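Local coordinates for cyclohexadienyl dehydratase (Synthetic construct, PDB 5JOS), which probably catalyses the dehydrating decarboxylation of prephenate and arogenate toward phenylalanine, using a fold shared with periplasmic solute-binding proteins, at residues Ala185-Tyr188 and Ala189-Pro193; Ile166-Glu169 and Val170-Gly173; Lys117-Ala120 and Asp121-Lys124. All coordinates share one frame; numbering follows the deposited sequence.

Overall arrangement
Three short-range contacts belong to the lobe built on one five-stranded mixed sheet, all on the same side of the chain's centre. Along the sequence contact 3 comes first, in the loop after strand 111-116; contact 2 follows, ending helix 166-171, and contact 1 ends helix 182-190, with strand 177-181 running between the two helices. The centres of contacts 1 and 2 lie about 12 Å apart, and H192 packs on A171. The centre of contact 3 is about 14 Å from each of the others, and it meets contact 1 where K117 approaches P193. The group thus illustrates how one lobe of a solute-binding-protein fold finishes its helices and strands, here beside a sodium ion.

Contact 1. Residues Ala185-Tyr188 and Ala189-Pro193; sequences ALYY and AKKHP. With NA (sodium ion), chain B.
The Y187 ring and the K191 side chain cross at a slant, one turn of helix apart. The lysine CD rests 3.6 Å from CZ of the tyrosine, and NZ reaches on to stand 3.5 Å from the phenolic OH. The meeting depends on the tyrosine torsion: with CG trans to the backbone N (chi1 177°), the ring leans forward along the helix to where the extended K191 chain passes. The Y188 ring turns elsewhere and stacks on F167, while H192 directs ND1 to the backbone N of G194.

Behind these groups the helix is running out. A189 N gives a nearly straight bond to A185 O (3.0 Å, 166°), and K190 N follows with one to L186 O. K191 N is the looser case, with a weak bond to Y187 O and a hydrogen bond to Y188 O whose donor stands well above the carbonyl plane. Two carbonyls of this stretch serve a metal. A189 O and H192 O each bind the sodium ion at 2.3 Å, with two waters and L195 O completing five oxygen ligands; one of these waters also donates weakly to P193 O. A cation at the C-terminal end of a helix probably offsets the partial negative charge gathered there, so the ion can be read as fastening the turn that leads out of helix 182-190.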
ATOM      1  N   ALA A 185      -2.440   8.882  -8.503  1.00 27.58           N
ATOM      2  CA  ALA A 185      -3.064   9.959  -7.716  1.00 30.55           C
ATOM      3  C   ALA A 185      -2.140  10.485  -6.693  1.00 32.64           C
ATOM      4  O   ALA A 185      -2.038  11.701  -6.529  1.00 30.55           O
ATOM      5  CB  ALA A 185      -4.346   9.529  -7.013  1.00 28.62           C
ATOM      6  N   LEU A 186      -1.494   9.581  -5.954  1.00 33.27           N
ATOM      7  CA  LEU A 186      -0.668  10.003  -4.873  1.00 31.97           C
ATOM      8  C   LEU A 186       0.539  10.814  -5.371  1.00 33.10           C
ATOM      9  O   LEU A 186       1.021  11.737  -4.704  1.00 30.79           O
ATOM     10  CB  LEU A 186      -0.138   8.831  -4.075  1.00 33.26           C
ATOM     11  CG  LEU A 186      -1.215   8.046  -3.304  1.00 36.63           C
ATOM     12  CD1 LEU A 186      -0.538   6.836  -2.672  1.00 42.75           C
ATOM     13  CD2 LEU A 186      -1.814   8.876  -2.216  1.00 37.59           C
ATOM     14  N   TYR A 187       1.047  10.430  -6.512  1.00 33.37           N
ATOM     15  CA  TYR A 187       2.184  11.051  -7.077  1.00 33.31           C
ATOM     16  C   TYR A 187       1.865  12.455  -7.663  1.00 33.48           C
ATOM     17  O   TYR A 187       2.618  13.392  -7.431  1.00 35.77           O
ATOM     18  CB  TYR A 187       2.691  10.157  -8.154  1.00 38.86           C
ATOM     19  CG  TYR A 187       3.859  10.689  -8.914  1.00 43.08           C
ATOM     20  CD1 TYR A 187       5.181  10.481  -8.510  1.00 44.59           C
ATOM     21  CD2 TYR A 187       3.605  11.402 -10.083  1.00 51.47           C
ATOM     22  CE1 TYR A 187       6.252  11.013  -9.290  1.00 52.80           C
ATOM     23  CE2 TYR A 187       4.625  11.921 -10.846  1.00 58.06           C
ATOM     24  CZ  TYR A 187       5.924  11.739 -10.469  1.00 52.49           C
ATOM     25  OH  TYR A 187       6.800  12.314 -11.344  1.00 76.17           O
ATOM     26  N   TYR A 188       0.811  12.574  -8.412  1.00 32.16           N
ATOM     27  CA  TYR A 188       0.354  13.881  -8.828  1.00 34.26           C
ATOM     28  C   TYR A 188       0.004  14.816  -7.695  1.00 36.54           C
ATOM     29  O   TYR A 188       0.382  15.987  -7.751  1.00 35.07           O
ATOM     30  CB  TYR A 188      -0.815  13.830  -9.754  1.00 30.48           C
ATOM     31  CG  TYR A 188      -0.533  13.097 -11.048  1.00 35.08           C
ATOM     32  CD1 TYR A 188       0.517  13.455 -11.881  1.00 38.11           C
ATOM     33  CD2 TYR A 188      -1.442  12.087 -11.494  1.00 34.56           C
ATOM     34  CE1 TYR A 188       0.742  12.753 -13.098  1.00 45.31           C
ATOM     35  CE2 TYR A 188      -1.258  11.408 -12.689  1.00 39.60           C
ATOM     36  CZ  TYR A 188      -0.170  11.739 -13.483  1.00 45.64           C
ATOM     37  OH  TYR A 188      -0.038  10.997 -14.612  1.00 54.44           O
ATOM     38  N   ALA A 189      -0.643  14.326  -6.639  1.00 35.35           N
ATOM     39  CA  ALA A 189      -0.873  15.178  -5.505  1.00 35.23           C
ATOM     40  C   ALA A 189       0.373  15.527  -4.792  1.00 38.67           C
ATOM     41  O   ALA A 189       0.511  16.628  -4.238  1.00 40.75           O
ATOM     42  CB  ALA A 189      -1.871  14.539  -4.565  1.00 36.91           C
ATOM     43  N   LYS A 190       1.321  14.631  -4.678  1.00 32.83           N
ATOM     44  CA  LYS A 190       2.467  15.115  -3.965  1.00 35.89           C
ATOM     45  C   LYS A 190       3.245  16.191  -4.704  1.00 38.24           C
ATOM     46  O   LYS A 190       3.802  17.045  -4.071  1.00 38.73           O
ATOM     47  CB  LYS A 190       3.365  14.035  -3.444  1.00 40.42           C
ATOM     48  CG  LYS A 190       4.227  13.265  -4.363  1.00 50.29           C
ATOM     49  CD  LYS A 190       5.115  12.350  -3.503  1.00 55.68           C
ATOM     50  CE  LYS A 190       5.896  11.386  -4.391  1.00 62.92           C
ATOM     51  NZ  LYS A 190       7.160  11.062  -3.651  1.00 74.47           N
ATOM     52  N   LYS A 191       3.168  16.181  -6.021  1.00 38.16           N
ATOM     53  CA  LYS A 191       4.052  16.997  -6.859  1.00 43.71           C
ATOM     54  C   LYS A 191       3.347  18.211  -7.423  1.00 39.34           C
ATOM     55  O   LYS A 191       3.914  18.911  -8.251  1.00 41.22           O
ATOM     56  CB  LYS A 191       4.628  16.109  -8.017  1.00 42.34           C
ATOM     57  CG  LYS A 191       5.709  15.180  -7.441  1.00 48.14           C
ATOM     58  CD  LYS A 191       6.689  14.686  -8.527  1.00 53.45           C
ATOM     59  CE  LYS A 191       8.054  14.442  -7.910  1.00 58.49           C
ATOM     60  NZ  LYS A 191       8.900  13.677  -8.871  1.00 63.87           N
ATOM     61  N   HIS A 192       2.122  18.455  -6.963  1.00 38.08           N
ATOM     62  CA  HIS A 192       1.404  19.637  -7.349  1.00 38.55           C
ATOM     63  C   HIS A 192       0.729  20.293  -6.129  1.00 39.68           C
ATOM     64  O   HIS A 192      -0.092  19.668  -5.475  1.00 34.75           O
ATOM     65  CB  HIS A 192       0.388  19.275  -8.392  1.00 35.29           C
ATOM     66  CG  HIS A 192      -0.147  20.437  -9.153  1.00 36.41           C
ATOM     67  ND1 HIS A 192      -0.752  21.534  -8.554  1.00 40.06           N
ATOM     68  CD2 HIS A 192      -0.159  20.694 -10.487  1.00 37.98           C
ATOM     69  CE1 HIS A 192      -1.127  22.395  -9.487  1.00 42.11           C
ATOM     70  NE2 HIS A 192      -0.802  21.891 -10.669  1.00 37.20           N
ATOM     71  N   PRO A 193       1.049  21.560  -5.817  1.00 37.74           N
ATOM     72  CA  PRO A 193       0.489  22.182  -4.644  1.00 38.87           C
ATOM     73  C   PRO A 193      -1.006  22.400  -4.689  1.00 36.78           C
ATOM     74  O   PRO A 193      -1.609  22.721  -3.682  1.00 37.73           O
ATOM     75  CB  PRO A 193       1.197  23.517  -4.589  1.00 42.40           C
ATOM     76  CG  PRO A 193       1.533  23.822  -6.037  1.00 41.59           C
ATOM     77  CD  PRO A 193       1.857  22.498  -6.607  1.00 43.77           C
TER
HETATM   78 NA    NA B 301      -0.430  18.556  -3.448  1.00 37.26          NA
HETATM   79  O   HOH W   1      -1.342  20.314  -2.083  1.00 37.12           O
HETATM   80  O   HOH W   2      -0.462  17.258  -1.511  1.00 35.96           O

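Contact 2. Residues Ile166-Glu169 and Val170-Gly173; sequences IFQE and VASG
Q168 O is gripped twice by S172, through the backbone N at 2.9 Å and through the hydroxyl OG, also at 2.9 Å. The two donors arrive differently. OG lies in the carbonyl plane on a lone pair, whereas the backbone N is tilted from that plane by 32°. The serine reaches back because its OG sits between its own backbone N and carbonyl carbon (chi1 61°), which turns the hydroxyl toward the preceding turn. One polar side chain thereby adds a second bond to a carbonyl that already accepts a backbone N-H near the end of the helix.

Earlier in the helix the pattern is regular. A171 N bonds to F167 O at 3.1 Å, and V170 N makes a longer, weak bond to I166 O. The carboxylate of E169 takes no part in this ladder, but forms a salt bridge to R174 just beyond the helix.

Farther out, the Q168 chain bends at chi2 and folds over the next turn, so that its amide NE2 lies 3.7 Å from A171 CB and also close to S172 CB. The aliphatic root of the same glutamine, CB, lies over one face of the F167 ring, offset toward the rim. V170 and F167 turn to M178 and L195, seating the helix against strands 177-181 and 195-197.

The chain leaves the helix at G173, where a positive phi (92°) suits a residue without a CB and where the backbone N returns to V170 O at 3.0 Å. R116 also donates to V170 O. A helix C-terminus that ends on a glycine of positive phi, with two bonds back into the last turn, is a Schellman motif.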
ATOM      1  N   ILE A 166      -4.156  14.933 -17.725  1.00 32.49           N
ATOM      2  CA  ILE A 166      -5.471  15.113 -17.154  1.00 32.70           C
ATOM      3  C   ILE A 166      -5.397  15.739 -15.817  1.00 34.83           C
ATOM      4  O   ILE A 166      -6.294  16.486 -15.457  1.00 34.43           O
ATOM      5  CB  ILE A 166      -6.189  13.758 -17.106  1.00 34.06           C
ATOM      6  CG1 ILE A 166      -6.287  13.168 -18.523  1.00 35.97           C
ATOM      7  CG2 ILE A 166      -7.591  13.918 -16.599  1.00 34.67           C
ATOM      8  CD1 ILE A 166      -6.695  11.692 -18.543  1.00 35.84           C
ATOM      9  N   PHE A 167      -4.311  15.468 -15.070  1.00 31.49           N
ATOM     10  CA  PHE A 167      -4.201  16.027 -13.730  1.00 34.47           C
ATOM     11  C   PHE A 167      -4.243  17.560 -13.750  1.00 36.85           C
ATOM     12  O   PHE A 167      -4.725  18.210 -12.835  1.00 37.28           O
ATOM     13  CB  PHE A 167      -2.944  15.512 -13.013  1.00 33.21           C
ATOM     14  CG  PHE A 167      -1.675  16.017 -13.565  1.00 34.81           C
ATOM     15  CD1 PHE A 167      -1.116  17.143 -13.062  1.00 42.60           C
ATOM     16  CD2 PHE A 167      -1.043  15.368 -14.596  1.00 40.75           C
ATOM     17  CE1 PHE A 167       0.085  17.679 -13.568  1.00 49.58           C
ATOM     18  CE2 PHE A 167       0.131  15.859 -15.110  1.00 39.81           C
ATOM     19  CZ  PHE A 167       0.712  17.019 -14.611  1.00 48.80           C
ATOM     20  N   GLN A 168      -3.674  18.116 -14.812  1.00 36.98           N
ATOM     21  CA  GLN A 168      -3.604  19.541 -14.990  1.00 36.86           C
ATOM     22  C   GLN A 168      -4.944  20.148 -15.367  1.00 36.77           C
ATOM     23  O   GLN A 168      -5.209  21.316 -15.050  1.00 37.88           O
ATOM     24  CB  GLN A 168      -2.567  19.835 -16.074  1.00 41.53           C
ATOM     25  CG  GLN A 168      -2.256  21.272 -16.180  1.00 52.74           C
ATOM     26  CD  GLN A 168      -1.878  21.884 -14.830  1.00 56.55           C
ATOM     27  OE1 GLN A 168      -0.964  21.383 -14.141  1.00 54.14           O
ATOM     28  NE2 GLN A 168      -2.594  22.968 -14.442  1.00 57.89           N
ATOM     29  N   GLU A 169      -5.814  19.364 -16.014  1.00 37.82           N
ATOM     30  CA  GLU A 169      -7.201  19.798 -16.196  1.00 38.09           C
ATOM     31  C   GLU A 169      -7.891  19.981 -14.859  1.00 35.74           C
ATOM     32  O   GLU A 169      -8.714  20.857 -14.729  1.00 37.42           O
ATOM     33  CB  GLU A 169      -8.006  18.769 -16.972  1.00 40.10           C
ATOM     34  CG  GLU A 169      -7.488  18.521 -18.382  1.00 41.77           C
ATOM     35  CD  GLU A 169      -7.472  19.766 -19.192  1.00 44.92           C
ATOM     36  OE1 GLU A 169      -8.528  20.364 -19.348  1.00 43.46           O
ATOM     37  OE2 GLU A 169      -6.389  20.183 -19.636  1.00 50.32           O
ATOM     38  N   VAL A 170      -7.646  19.081 -13.896  1.00 34.65           N
ATOM     39  CA  VAL A 170      -8.217  19.242 -12.568  1.00 33.72           C
ATOM     40  C   VAL A 170      -7.697  20.526 -11.909  1.00 35.41           C
ATOM     41  O   VAL A 170      -8.463  21.322 -11.434  1.00 36.81           O
ATOM     42  CB  VAL A 170      -7.969  18.006 -11.671  1.00 34.88           C
ATOM     43  CG1 VAL A 170      -8.426  18.244 -10.255  1.00 35.34           C
ATOM     44  CG2 VAL A 170      -8.751  16.819 -12.231  1.00 33.95           C
ATOM     45  N   ALA A 171      -6.383  20.688 -11.867  1.00 39.71           N
ATOM     46  CA  ALA A 171      -5.731  21.800 -11.220  1.00 41.11           C
ATOM     47  C   ALA A 171      -6.166  23.083 -11.770  1.00 46.49           C
ATOM     48  O   ALA A 171      -6.236  24.014 -11.008  1.00 43.67           O
ATOM     49  CB  ALA A 171      -4.214  21.758 -11.370  1.00 44.76           C
ATOM     50  N   SER A 172      -6.363  23.174 -13.086  1.00 44.05           N
ATOM     51  CA  SER A 172      -6.648  24.468 -13.689  1.00 49.01           C
ATOM     52  C   SER A 172      -8.143  24.679 -13.606  1.00 51.70           C
ATOM     53  O   SER A 172      -8.609  25.685 -14.035  1.00 53.11           O
ATOM     54  CB  SER A 172      -6.252  24.455 -15.176  1.00 53.44           C
ATOM     55  OG  SER A 172      -7.069  23.421 -15.795  1.00 57.71           O
ATOM     56  N   GLY A 173      -8.931  23.730 -13.125  1.00 53.37           N
ATOM     57  CA  GLY A 173     -10.367  24.008 -12.907  1.00 51.31           C
ATOM     58  C   GLY A 173     -11.228  23.656 -14.105  1.00 51.30           C
ATOM     59  O   GLY A 173     -12.424  24.024 -14.173  1.00 46.94           O
TER

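Contact 3. Residues Lys117-Ala120 and Asp121-Lys124; sequences KEDA and DKFK
A beta turn spanning D119 to K122 helps carry the chain out of strand 111-116. The D119 carbonyl O receives K122 N at 3.0 Å, with the donor well above the carbonyl plane, and F123 N at 3.1 Å in a weak bond. A short 3-10 turn, closed by A120 N bonding to K117 O, runs directly into it, and D119 and A120 belong to both turns.

The D119 side chain lies alongside that of F123, both pointing the same way, since each holds CG trans to its own carbonyl carbon (chi1 -79° and -67°). OD2 approaches the ring at its edge, close to the ring plane and 3.5 Å from CE2, while the carboxylate and ring planes stand 76° apart. An anion at the rim of an aromatic ring faces its slightly positive C-H groups, which probably makes the approach mildly favourable. D119 CB adds plain packing, 3.8 Å from CD2. On one face of the same ring K122 CG sits over the centre, 4.0 Å above the plane. From there the extended lysine chain runs beside the aspartate, with CD 3.9 Å from OD1; NZ stops 4.8 Å from D119 OD1, opposite in charge but not in contact. K124 folds back in its turn, its NZ bonding to D121 O at 2.8 Å in the carbonyl plane.

Around the loop, R116 at the end of strand 111-116 forms weak, long ion pairs with D119 and E118, and the K117 backbone bonds to G194 ahead of strand 195-197. F123 packs on V134, and K124 N bonds to D128 of the helix 126-129 that follows.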
ATOM      1  N   LYS A 117      -6.893  20.792  -4.261  1.00 40.01           N
ATOM      2  CA  LYS A 117      -6.592  20.870  -2.857  1.00 45.17           C
ATOM      3  C   LYS A 117      -7.799  21.375  -2.008  1.00 48.33           C
ATOM      4  O   LYS A 117      -8.189  20.762  -1.024  1.00 49.66           O
ATOM      5  CB  LYS A 117      -5.393  21.780  -2.671  1.00 47.30           C
ATOM      6  CG  LYS A 117      -5.242  22.300  -1.271  1.00 56.16           C
ATOM      7  CD  LYS A 117      -4.330  21.407  -0.506  1.00 61.83           C
ATOM      8  CE  LYS A 117      -3.081  22.195  -0.236  1.00 71.52           C
ATOM      9  NZ  LYS A 117      -3.413  23.381   0.620  1.00 75.75           N
ATOM     10  N   GLU A 118      -8.333  22.515  -2.349  1.00 51.30           N
ATOM     11  CA  GLU A 118      -9.484  23.030  -1.626  1.00 57.99           C
ATOM     12  C   GLU A 118     -10.774  22.177  -1.725  1.00 55.17           C
ATOM     13  O   GLU A 118     -11.714  22.433  -1.018  1.00 57.56           O
ATOM     14  CB  GLU A 118      -9.812  24.435  -2.108  1.00 62.83           C
ATOM     15  CG  GLU A 118     -10.419  24.486  -3.513  1.00 67.45           C
ATOM     16  CD  GLU A 118      -9.403  24.655  -4.613  1.00 72.57           C
ATOM     17  OE1 GLU A 118      -8.217  24.214  -4.436  1.00 65.49           O
ATOM     18  OE2 GLU A 118      -9.826  25.218  -5.658  1.00 78.06           O
ATOM     19  N   ASP A 119     -10.834  21.187  -2.589  1.00 51.30           N
ATOM     20  CA  ASP A 119     -12.025  20.347  -2.681  1.00 51.99           C
ATOM     21  C   ASP A 119     -11.798  19.072  -1.922  1.00 51.27           C
ATOM     22  O   ASP A 119     -12.538  18.122  -2.099  1.00 52.14           O
ATOM     23  CB  ASP A 119     -12.251  19.971  -4.148  1.00 51.62           C
ATOM     24  CG  ASP A 119     -12.904  21.068  -4.955  1.00 50.35           C
ATOM     25  OD1 ASP A 119     -13.227  22.082  -4.407  1.00 51.77           O
ATOM     26  OD2 ASP A 119     -13.135  20.897  -6.151  1.00 45.29           O
ATOM     27  N   ALA A 120     -10.683  18.958  -1.196  1.00 51.00           N
ATOM     28  CA  ALA A 120     -10.307  17.633  -0.631  1.00 53.14           C
ATOM     29  C   ALA A 120     -11.393  17.029   0.277  1.00 56.21           C
ATOM     30  O   ALA A 120     -11.719  15.814   0.227  1.00 57.97           O
ATOM     31  CB  ALA A 120      -9.003  17.745   0.166  1.00 53.74           C
ATOM     32  N   ASP A 121     -11.865  17.907   1.142  1.00 54.74           N
ATOM     33  CA  ASP A 121     -12.932  17.635   2.129  1.00 67.52           C
ATOM     34  C   ASP A 121     -14.265  17.475   1.405  1.00 70.00           C
ATOM     35  O   ASP A 121     -15.168  16.841   1.867  1.00 68.86           O
ATOM     36  CB  ASP A 121     -13.031  18.842   3.056  1.00 71.73           C
ATOM     37  CG  ASP A 121     -13.259  20.163   2.258  1.00 85.17           C
ATOM     38  OD1 ASP A 121     -12.729  20.331   1.065  1.00 73.87           O
ATOM     39  OD2 ASP A 121     -14.007  21.015   2.827  1.00 89.59           O
ATOM     40  N   LYS A 122     -14.365  18.058   0.228  1.00 71.96           N
ATOM     41  CA  LYS A 122     -15.603  18.070  -0.477  1.00 67.91           C
ATOM     42  C   LYS A 122     -15.837  16.792  -1.246  1.00 63.80           C
ATOM     43  O   LYS A 122     -16.975  16.490  -1.515  1.00 55.87           O
ATOM     44  CB  LYS A 122     -15.614  19.258  -1.402  1.00 68.23           C
ATOM     45  CG  LYS A 122     -16.579  19.106  -2.516  1.00 69.84           C
ATOM     46  CD  LYS A 122     -16.579  20.333  -3.399  1.00 70.95           C
ATOM     47  CE  LYS A 122     -17.806  20.227  -4.294  1.00 70.98           C
ATOM     48  NZ  LYS A 122     -17.894  21.310  -5.291  1.00 71.19           N
ATOM     49  N   PHE A 123     -14.796  16.046  -1.623  1.00 55.50           N
ATOM     50  CA  PHE A 123     -15.020  14.814  -2.338  1.00 53.32           C
ATOM     51  C   PHE A 123     -14.400  13.664  -1.564  1.00 60.54           C
ATOM     52  O   PHE A 123     -13.232  13.297  -1.790  1.00 67.69           O
ATOM     53  CB  PHE A 123     -14.395  14.885  -3.729  1.00 51.65           C
ATOM     54  CG  PHE A 123     -15.057  15.869  -4.659  1.00 48.66           C
ATOM     55  CD1 PHE A 123     -16.338  15.662  -5.098  1.00 49.00           C
ATOM     56  CD2 PHE A 123     -14.350  16.952  -5.169  1.00 47.41           C
ATOM     57  CE1 PHE A 123     -16.945  16.544  -6.002  1.00 50.92           C
ATOM     58  CE2 PHE A 123     -14.915  17.828  -6.080  1.00 47.61           C
ATOM     59  CZ  PHE A 123     -16.220  17.631  -6.508  1.00 51.84           C
ATOM     60  N   LYS A 124     -15.152  13.078  -0.645  1.00 59.63           N
ATOM     61  CA  LYS A 124     -14.571  12.017   0.160  1.00 60.99           C
ATOM     62  C   LYS A 124     -15.304  10.707   0.140  1.00 58.95           C
ATOM     63  O   LYS A 124     -14.849   9.732   0.744  1.00 56.43           O
ATOM     64  CB  LYS A 124     -14.256  12.479   1.579  1.00 66.84           C
ATOM     65  CG  LYS A 124     -15.179  13.498   2.204  1.00 71.53           C
ATOM     66  CD  LYS A 124     -14.959  13.492   3.720  1.00 76.68           C
ATOM     67  CE  LYS A 124     -15.827  14.502   4.471  1.00 79.16           C
ATOM     68  NZ  LYS A 124     -15.188  15.858   4.487  1.00 80.42           N
TER